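Local coordinates for protein contact-dependent inhibitor A (Escherichia coli NC101, PDB 5I4Q) that is the toxin domain of a contact-dependent growth inhibition system, probably a nuclease acting on RNA in neighbouring bacteria, and is bound by its immunity protein CdiI, at residues Asp20-Ser25 with Ala39-Ala44; Glu46-Asn51 with Leu65-Ala70; Leu72-Asn77 with Gly84-Val89. All coordinates share one frame; numbering follows the deposited sequence.

Interaction 1: residues Asp20-Ser25 with Ala39-Ala44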
loop_
_atom_site.group_PDB
_atom_site.type_symbol
_atom_site.label_atom_id
_atom_site.label_comp_id
_atom_site.label_asym_id
_atom_site.label_seq_id
_atom_site.Cartn_x
_atom_site.Cartn_y
_atom_site.Cartn_z
ATOM N N ASP A 20 19.365 32.384 -12.687
ATOM C CA ASP A 20 19.590 31.991 -14.105
ATOM C C ASP A 20 18.501 32.540 -15.038
ATOM O O ASP A 20 18.097 31.903 -16.026
ATOM C CB ASP A 20 19.624 30.460 -14.206
ATOM C CG ASP A 20 20.504 29.921 -15.347
ATOM O OD1 ASP A 20 21.388 30.643 -15.867
ATOM O OD2 ASP A 20 20.317 28.728 -15.702
ATOM N N GLY A 21 17.995 33.714 -14.707
ATOM C CA GLY A 21 16.915 34.286 -15.490
ATOM C C GLY A 21 15.542 33.636 -15.313
ATOM O O GLY A 21 14.621 33.948 -16.064
HETATM N N MSE A 22 15.390 32.735 -14.337
HETATM C CA MSE A 22 14.084 32.174 -14.007
HETATM C C MSE A 22 13.595 32.723 -12.691
HETATM O O MSE A 22 14.386 33.091 -11.809
HETATM C CB MSE A 22 14.178 30.674 -13.870
HETATM C CG MSE A 22 14.468 29.953 -15.184
HETATM SE SE MSE A 22 14.849 28.028 -14.844
HETATM C CE MSE A 22 16.702 28.105 -14.150
ATOM N N LYS A 23 12.275 32.746 -12.504
ATOM C CA LYS A 23 11.764 33.097 -11.205
ATOM C C LYS A 23 10.460 32.418 -10.887
ATOM O O LYS A 23 9.683 32.083 -11.773
ATOM C CB LYS A 23 11.689 34.625 -11.034
ATOM C CG LYS A 23 10.426 35.292 -11.516
ATOM C CD LYS A 23 10.539 36.814 -11.332
ATOM C CE LYS A 23 9.385 37.560 -12.011
ATOM N NZ LYS A 23 9.555 39.046 -12.005
ATOM N N PHE A 24 10.271 32.199 -9.583
ATOM C CA PHE A 24 9.075 31.624 -8.975
ATOM C C PHE A 24 8.566 32.528 -7.859
ATOM O O PHE A 24 9.365 32.991 -7.058
ATOM C CB PHE A 24 9.402 30.287 -8.294
ATOM C CG PHE A 24 9.538 29.131 -9.240
ATOM C CD1 PHE A 24 10.739 28.884 -9.905
ATOM C CD2 PHE A 24 8.488 28.253 -9.437
ATOM C CE1 PHE A 24 10.867 27.808 -10.771
ATOM C CE2 PHE A 24 8.609 27.191 -10.283
ATOM C CZ PHE A 24 9.797 26.958 -10.962
ATOM N N SER A 25 7.259 32.719 -7.740
ATOM C CA SER A 25 6.740 33.384 -6.508
ATOM C C SER A 25 7.140 32.596 -5.243
ATOM O O SER A 25 7.356 31.374 -5.277
ATOM C CB SER A 25 5.232 33.589 -6.540
ATOM O OG SER A 25 4.549 32.417 -6.201
ATOM N N ALA A 39 13.010 20.741 -6.498
ATOM C CA ALA A 39 13.933 21.309 -7.461
ATOM C C ALA A 39 13.194 21.888 -8.660
ATOM O O ALA A 39 13.423 21.463 -9.773
ATOM C CB ALA A 39 14.917 20.256 -7.901
ATOM N N PRO A 40 12.318 22.880 -8.418
ATOM C CA PRO A 40 11.565 23.525 -9.473
ATOM C C PRO A 40 12.382 24.263 -10.522
ATOM O O PRO A 40 11.947 24.364 -11.625
ATOM C CB PRO A 40 10.723 24.556 -8.738
ATOM C CG PRO A 40 10.754 24.191 -7.334
ATOM C CD PRO A 40 12.010 23.465 -7.096
ATOM N N PHE A 41 13.537 24.807 -10.169
ATOM C CA PHE A 41 14.402 25.436 -11.165
ATOM C C PHE A 41 15.009 24.408 -12.064
ATOM O O PHE A 41 15.121 24.629 -13.290
ATOM C CB PHE A 41 15.496 26.282 -10.519
ATOM C CG PHE A 41 14.983 27.576 -9.941
ATOM C CD1 PHE A 41 14.641 28.633 -10.773
ATOM C CD2 PHE A 41 14.874 27.748 -8.601
ATOM C CE1 PHE A 41 14.188 29.826 -10.259
ATOM C CE2 PHE A 41 14.452 28.947 -8.077
ATOM C CZ PHE A 41 14.097 29.981 -8.904
ATOM N N VAL A 42 15.426 23.297 -11.477
ATOM C CA VAL A 42 15.911 22.182 -12.293
ATOM C C VAL A 42 14.807 21.666 -13.241
ATOM O O VAL A 42 15.042 21.509 -14.428
ATOM C CB VAL A 42 16.429 21.059 -11.413
ATOM C CG1 VAL A 42 16.707 19.834 -12.269
ATOM C CG2 VAL A 42 17.666 21.509 -10.673
ATOM N N GLN A 43 13.591 21.458 -12.732
ATOM C CA GLN A 43 12.462 21.049 -13.606
ATOM C C GLN A 43 12.260 22.043 -14.766
ATOM O O GLN A 43 12.097 21.652 -15.937
ATOM C CB GLN A 43 11.152 20.945 -12.831
ATOM C CG GLN A 43 11.100 19.915 -11.693
ATOM C CD GLN A 43 9.761 19.991 -10.940
ATOM O OE1 GLN A 43 8.683 20.008 -11.564
ATOM N NE2 GLN A 43 9.815 20.050 -9.605
ATOM N N ALA A 44 12.225 23.333 -14.454
ATOM C CA ALA A 44 11.891 24.356 -15.480
ATOM C C ALA A 44 13.001 24.437 -16.531
ATOM O O ALA A 44 12.752 24.597 -17.725
ATOM C CB ALA A 44 11.696 25.719 -14.822
#

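Interaction 2: residues Glu46-Asn51 with Leu65-Ala70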
loop_
_atom_site.group_PDB
_atom_site.type_symbol
_atom_site.label_atom_id
_atom_site.label_comp_id
_atom_site.label_asym_id
_atom_site.label_seq_id
_atom_site.Cartn_x
_atom_site.Cartn_y
_atom_site.Cartn_z
ATOM N N GLU A 46 14.908 21.940 -17.385
ATOM C CA GLU A 46 14.705 20.772 -18.248
ATOM C C GLU A 46 13.693 21.095 -19.328
ATOM O O GLU A 46 13.881 20.753 -20.494
ATOM C CB GLU A 46 14.252 19.522 -17.471
ATOM C CG GLU A 46 15.345 18.887 -16.611
ATOM C CD GLU A 46 16.627 18.580 -17.401
ATOM O OE1 GLU A 46 16.591 17.715 -18.267
ATOM O OE2 GLU A 46 17.663 19.216 -17.190
ATOM N N VAL A 47 12.614 21.771 -18.957
ATOM C CA VAL A 47 11.607 22.059 -19.985
ATOM C C VAL A 47 12.209 22.971 -21.066
ATOM O O VAL A 47 12.020 22.744 -22.243
ATOM C CB VAL A 47 10.335 22.687 -19.388
ATOM C CG1 VAL A 47 9.351 23.018 -20.491
ATOM C CG2 VAL A 47 9.683 21.716 -18.401
ATOM N N LEU A 48 12.896 24.024 -20.630
ATOM C CA LEU A 48 13.393 25.037 -21.523
ATOM C C LEU A 48 14.425 24.418 -22.484
ATOM O O LEU A 48 14.508 24.844 -23.602
ATOM C CB LEU A 48 14.007 26.211 -20.741
ATOM C CG LEU A 48 13.005 27.132 -20.054
ATOM C CD1 LEU A 48 13.731 28.177 -19.219
ATOM C CD2 LEU A 48 12.104 27.856 -21.058
ATOM N N ASN A 49 15.151 23.392 -22.031
ATOM C CA ASN A 49 16.201 22.691 -22.783
ATOM C C ASN A 49 15.752 21.428 -23.508
ATOM O O ASN A 49 16.579 20.626 -23.968
ATOM C CB ASN A 49 17.353 22.335 -21.820
ATOM C CG ASN A 49 18.188 23.548 -21.453
ATOM O OD1 ASN A 49 18.176 24.530 -22.153
ATOM N ND2 ASN A 49 18.906 23.474 -20.382
ATOM N N SER A 50 14.451 21.233 -23.612
ATOM C CA SER A 50 13.897 19.980 -24.192
ATOM C C SER A 50 13.327 20.184 -25.574
ATOM O O SER A 50 12.520 19.383 -26.000
ATOM C CB SER A 50 12.735 19.452 -23.333
ATOM O OG SER A 50 11.623 20.323 -23.451
ATOM N N ASN A 51 13.725 21.254 -26.256
ATOM C CA ASN A 51 13.009 21.727 -27.446
ATOM C C ASN A 51 11.529 21.694 -27.225
ATOM O O ASN A 51 10.823 20.962 -27.848
ATOM C CB ASN A 51 13.324 20.875 -28.663
ATOM C CG ASN A 51 12.670 21.402 -29.940
ATOM O OD1 ASN A 51 12.529 22.612 -30.140
ATOM N ND2 ASN A 51 12.299 20.493 -30.815
ATOM N N LEU A 65 3.110 31.864 -21.783
ATOM C CA LEU A 65 2.976 30.816 -22.801
ATOM C C LEU A 65 2.983 29.449 -22.149
ATOM O O LEU A 65 3.533 29.256 -21.073
ATOM C CB LEU A 65 4.142 30.878 -23.795
ATOM C CG LEU A 65 4.381 32.230 -24.436
ATOM C CD1 LEU A 65 5.823 32.368 -24.897
ATOM C CD2 LEU A 65 3.393 32.384 -25.574
ATOM N N ARG A 66 2.398 28.486 -22.843
ATOM C CA ARG A 66 2.499 27.112 -22.441
ATOM C C ARG A 66 3.639 26.398 -23.164
ATOM O O ARG A 66 3.642 26.332 -24.377
ATOM C CB ARG A 66 1.224 26.416 -22.748
ATOM C CG ARG A 66 1.052 25.079 -22.061
ATOM C CD ARG A 66 0.119 24.238 -22.914
ATOM N NE ARG A 66 -0.185 22.949 -22.296
ATOM C CZ ARG A 66 0.245 21.757 -22.724
ATOM N NH1 ARG A 66 1.034 21.637 -23.800
ATOM N NH2 ARG A 66 -0.108 20.666 -22.048
ATOM N N TYR A 67 4.550 25.816 -22.375
ATOM C CA TYR A 67 5.664 25.039 -22.839
ATOM C C TYR A 67 5.471 23.578 -22.421
ATOM O O TYR A 67 5.090 23.274 -21.262
ATOM C CB TYR A 67 6.944 25.517 -22.167
ATOM C CG TYR A 67 7.516 26.817 -22.637
ATOM C CD1 TYR A 67 6.793 28.012 -22.529
ATOM C CD2 TYR A 67 8.825 26.889 -23.115
ATOM C CE1 TYR A 67 7.355 29.226 -22.921
ATOM C CE2 TYR A 67 9.385 28.096 -23.503
ATOM C CZ TYR A 67 8.641 29.260 -23.410
ATOM O OH TYR A 67 9.187 30.444 -23.806
ATOM N N GLU A 68 5.769 22.665 -23.329
ATOM C CA GLU A 68 5.646 21.258 -23.038
ATOM C C GLU A 68 6.875 20.484 -23.493
ATOM O O GLU A 68 7.212 20.497 -24.662
ATOM C CB GLU A 68 4.424 20.685 -23.723
ATOM C CG GLU A 68 4.107 19.256 -23.251
ATOM C CD GLU A 68 2.749 18.751 -23.719
ATOM O OE1 GLU A 68 2.021 19.532 -24.392
ATOM O OE2 GLU A 68 2.415 17.577 -23.433
ATOM N N GLY A 69 7.516 19.786 -22.571
ATOM C CA GLY A 69 8.692 19.029 -22.867
ATOM C C GLY A 69 9.230 18.402 -21.608
ATOM O O GLY A 69 8.831 18.769 -20.533
ATOM N N ALA A 70 10.094 17.420 -21.766
ATOM C CA ALA A 70 10.693 16.677 -20.674
ATOM C C ALA A 70 9.691 16.079 -19.705
ATOM O O ALA A 70 9.949 15.954 -18.508
ATOM C CB ALA A 70 11.675 17.565 -19.934
#

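Interaction 3: residues Leu72-Asn77 with Gly84-Val89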
loop_
_atom_site.group_PDB
_atom_site.type_symbol
_atom_site.label_atom_id
_atom_site.label_comp_id
_atom_site.label_asym_id
_atom_site.label_seq_id
_atom_site.Cartn_x
_atom_site.Cartn_y
_atom_site.Cartn_z
ATOM N N LEU A 72 6.854 17.392 -18.825
ATOM C CA LEU A 72 6.197 18.411 -18.038
ATOM C C LEU A 72 5.573 19.472 -18.936
ATOM O O LEU A 72 5.916 19.582 -20.102
ATOM C CB LEU A 72 7.204 19.095 -17.098
ATOM C CG LEU A 72 8.052 18.255 -16.169
ATOM C CD1 LEU A 72 9.364 18.936 -15.925
ATOM C CD2 LEU A 72 7.344 18.046 -14.837
ATOM N N GLU A 73 4.650 20.228 -18.340
ATOM C CA GLU A 73 3.930 21.338 -18.924
ATOM C C GLU A 73 4.165 22.459 -17.979
ATOM O O GLU A 73 4.028 22.323 -16.737
ATOM C CB GLU A 73 2.412 21.156 -18.983
ATOM C CG GLU A 73 1.942 19.914 -19.724
ATOM C CD GLU A 73 0.455 19.556 -19.495
ATOM O OE1 GLU A 73 -0.250 20.325 -18.807
ATOM O OE2 GLU A 73 0.002 18.478 -20.008
HETATM N N MSE A 74 4.429 23.604 -18.574
HETATM C CA MSE A 74 4.772 24.773 -17.822
HETATM C C MSE A 74 4.116 25.992 -18.439
HETATM O O MSE A 74 4.005 26.126 -19.672
HETATM C CB MSE A 74 6.275 24.870 -17.926
HETATM C CG MSE A 74 6.764 26.226 -17.554
HETATM SE SE MSE A 74 8.718 26.165 -17.457
HETATM C CE MSE A 74 9.248 26.761 -19.268
ATOM N N ILE A 75 3.728 26.906 -17.568
ATOM C CA ILE A 75 3.189 28.182 -17.941
ATOM C C ILE A 75 4.266 29.181 -17.491
ATOM O O ILE A 75 4.575 29.306 -16.287
ATOM C CB ILE A 75 1.858 28.426 -17.217
ATOM C CG1 ILE A 75 0.841 27.298 -17.517
ATOM C CG2 ILE A 75 1.279 29.815 -17.517
ATOM C CD1 ILE A 75 0.433 27.137 -18.969
ATOM N N TYR A 76 4.807 29.903 -18.466
ATOM C CA TYR A 76 6.084 30.653 -18.350
ATOM C C TYR A 76 6.046 31.938 -19.173
ATOM O O TYR A 76 5.501 31.968 -20.297
ATOM C CB TYR A 76 7.218 29.802 -18.883
ATOM C CG TYR A 76 8.578 30.440 -18.955
ATOM C CD1 TYR A 76 9.314 30.646 -17.820
ATOM C CD2 TYR A 76 9.135 30.781 -20.172
ATOM C CE1 TYR A 76 10.573 31.177 -17.877
ATOM C CE2 TYR A 76 10.397 31.330 -20.255
ATOM C CZ TYR A 76 11.114 31.528 -19.105
ATOM O OH TYR A 76 12.373 32.048 -19.165
ATOM N N ASN A 77 6.564 32.994 -18.553
ATOM C CA ASN A 77 6.613 34.327 -19.135
ATOM C C ASN A 77 8.035 34.577 -19.634
ATOM O O ASN A 77 8.917 34.934 -18.842
ATOM C CB ASN A 77 6.242 35.361 -18.110
ATOM C CG ASN A 77 6.055 36.725 -18.721
ATOM O OD1 ASN A 77 6.823 37.146 -19.561
ATOM N ND2 ASN A 77 5.018 37.405 -18.313
ATOM N N GLY A 84 4.943 30.381 -13.892
ATOM C CA GLY A 84 3.690 30.569 -13.122
ATOM C C GLY A 84 3.064 29.252 -12.655
ATOM O O GLY A 84 2.329 29.208 -11.657
ATOM N N HIS A 85 3.340 28.194 -13.417
ATOM C CA HIS A 85 2.851 26.871 -13.128
ATOM C C HIS A 85 3.641 25.803 -13.897
ATOM O O HIS A 85 3.931 25.971 -15.069
ATOM C CB HIS A 85 1.393 26.773 -13.489
ATOM C CG HIS A 85 0.792 25.444 -13.173
ATOM N ND1 HIS A 85 0.441 24.533 -14.147
ATOM C CD2 HIS A 85 0.458 24.883 -11.984
ATOM C CE1 HIS A 85 -0.061 23.458 -13.569
ATOM N NE2 HIS A 85 -0.063 23.649 -12.258
ATOM N N ILE A 86 3.945 24.701 -13.219
ATOM C CA ILE A 86 4.636 23.586 -13.798
ATOM C C ILE A 86 4.121 22.286 -13.113
ATOM O O ILE A 86 3.956 22.255 -11.915
ATOM C CB ILE A 86 6.154 23.752 -13.637
ATOM C CG1 ILE A 86 6.913 22.622 -14.312
ATOM C CG2 ILE A 86 6.532 23.861 -12.190
ATOM C CD1 ILE A 86 8.325 23.013 -14.743
ATOM N N GLN A 87 3.825 21.260 -13.913
ATOM C CA GLN A 87 3.380 19.943 -13.436
ATOM C C GLN A 87 3.674 18.874 -14.500
ATOM O O GLN A 87 3.899 19.231 -15.683
ATOM C CB GLN A 87 1.895 19.958 -13.117
ATOM C CG GLN A 87 0.971 19.912 -14.308
ATOM C CD GLN A 87 -0.496 19.623 -13.915
ATOM O OE1 GLN A 87 -0.805 18.761 -13.071
ATOM N NE2 GLN A 87 -1.376 20.288 -14.565
ATOM N N PRO A 88 3.664 17.576 -14.105
ATOM C CA PRO A 88 3.850 16.505 -15.115
ATOM C C PRO A 88 2.712 16.475 -16.119
ATOM O O PRO A 88 1.629 16.949 -15.819
ATOM C CB PRO A 88 3.927 15.218 -14.252
ATOM C CG PRO A 88 4.407 15.714 -12.907
ATOM C CD PRO A 88 3.645 17.006 -12.750
ATOM N N VAL A 89 2.939 16.002 -17.321
ATOM C CA VAL A 89 1.834 15.962 -18.294
ATOM C C VAL A 89 0.766 14.989 -17.843
ATOM O O VAL A 89 1.031 14.109 -17.030
ATOM C CB VAL A 89 2.294 15.570 -19.709
ATOM C CG1 VAL A 89 3.233 16.635 -20.268
ATOM C CG2 VAL A 89 2.957 14.182 -19.736
HETATM O O HOH W 1 1.160 23.993 -16.476
#

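Interaction 1: residues Asp20-Ser25 with Ala39-Ala44
F24 and F41 join strand 22-25 to the first turn of helix 40-48 through an edge-to-face (T-shaped) pair. F24 turns its CD1 edge to one face of F41; the ring centroids lie 5.0 Å apart and the planes stand at 82°. CD1 settles toward the rim of that face, 3.6 Å from F41 CE1. Both residues hold CG anti to the carbonyl carbon, and the two side chains run alongside in opposing senses.

The F41 ring is the main bump of the helix. It enters the hollow between M22 and F24, two residues apart on the same side of the strand, and its CE1 corner touches both. M22, a selenomethionine, borders the rim of F41 with CB 3.7 Å from F41 CE1. Its selenium also lies at the ring edge, in a Met-aromatic contact, and reaches A44 CB at 3.9 Å. The chain bends at chi3 (-77°), which leaves CE near the F41 carbonyl oxygen and CD1.

P40 supplies a second bump. Its CB lies over one face of the F24 ring, 3.4 Å from F24 CZ. A44, one helical turn on, meets CZ obliquely and more loosely. No hydrogen bond crosses the contact, which is apolar and buried, and the short strand and helix axes come no closer than 9.5 Å.

At the helix start, F41 N is hydrogen-bonded to an acidic side chain of another protein's chain, a position where the helix end would favour negative charge. Y29 and L32 of helix 26-34 also touch F24, and F41 packs on V19 of strand 16-19. Backbone hydrogen bonds from K23 to G81 and V83 tie strand 22-25 to the start of strand 82-88.

Interaction 2: residues Glu46-Asn51 with Leu65-Ala70
V47 and G69 bring the two backbones closest, with CA atoms 5.1 Å apart, where the last turn of helix 40-48 passes the end of strand 65-69. N49 is the first residue to leave the helical conformation; across from this helix end, A70 turns the chain with positive phi (54°). S50, in the turn after the helix, grips the carbonyl oxygen of V47 twice: S50 OG donates to V47 O at 2.7 Å, and S50 N donates to the same oxygen. Both donors come from the same face of the carbonyl, OG tilted 23° from its plane.

That serine hydroxyl also lies against the glycine, S50 OG standing 3.3 Å from G69 CA in the space a CB would need. The A70 methyl packs against S50 CB and the E46 carbonyl oxygen. The contact sets the end of the helix against the four-stranded antiparallel sheet, at the turn of the hairpin formed by strands 65-69 and 72-77.

V47 CG1, anti to the backbone N, reaches Y67 CB at 3.9 Å, while V47 CG2 rests 3.7 Å from G69 O. Beside it, L48 CD2 approaches Y67 CE2 obliquely at 3.7 Å. The Y67 ring also makes an edge-to-face pair with Y76. E46 OE1 turns elsewhere, to a salt bridge with a basic side chain of another protein's chain.

Interaction 3: residues Leu72-Asn77 with Gly84-Val89
I75 faces both G84 and H85 in a classic beta bulge of the antiparallel hairpin formed by strands 72-77 and 82-88. I75 O accepts from G84 N at 2.7 Å and, weakly, from H85 N, while I75 N donates to H85 O. Further along, E73 and Q87 form a hydrogen-bonded pair joined by two backbone bonds.

E73 can be traced outward. CB lies 4.1 Å from Q87 O. CG, anti to the carbonyl carbon (chi1 -57°), meets V89 CG1 at 3.6 Å, the two side chains crossing at about a right angle. CD runs on in an extended chain to 4.0 Å from V89 CA. At the tip, OE2 stands 3.6 Å from V89 CA and forms a salt bridge with R66, and OE1 is hydrogen-bonded to Y81 of the CdiI chain.

H85, on the same face of the sheet as E73, I75 and Q87, has NE2 hydrogen-bonded to D84 of CdiI, and Q87 NE2 bonds the backbone of Y81 there, so this face forms part of the immunity-protein interface. On the other face M74 SE touches I86 CD1 at 4.2 Å. One water lies 2.5 Å from H85 ND1 and donates weakly to E73 O.

How the interactions relate
From the N terminus the three contacts follow in series; none nests in or crosses another. Interaction 1 closes the excursion through helix 26-34, bringing helix 40-48 back onto the last strand of the three-stranded N-terminal sheet. Interaction 2 opens on the end of that same helix and closes a loop that contains strand 53-56, setting the helix against the second sheet. Interaction 3 closes the final hairpin of that sheet. M74 is where they converge: its SE packs on A44 CB of interaction 1, its CE touches L48 CD2 of interaction 2, and its carbonyl oxygen probably accepts from Y67 N. Helix 40-48 packs against both sheets, which K23 also joins through backbone bonds to G81 and V83.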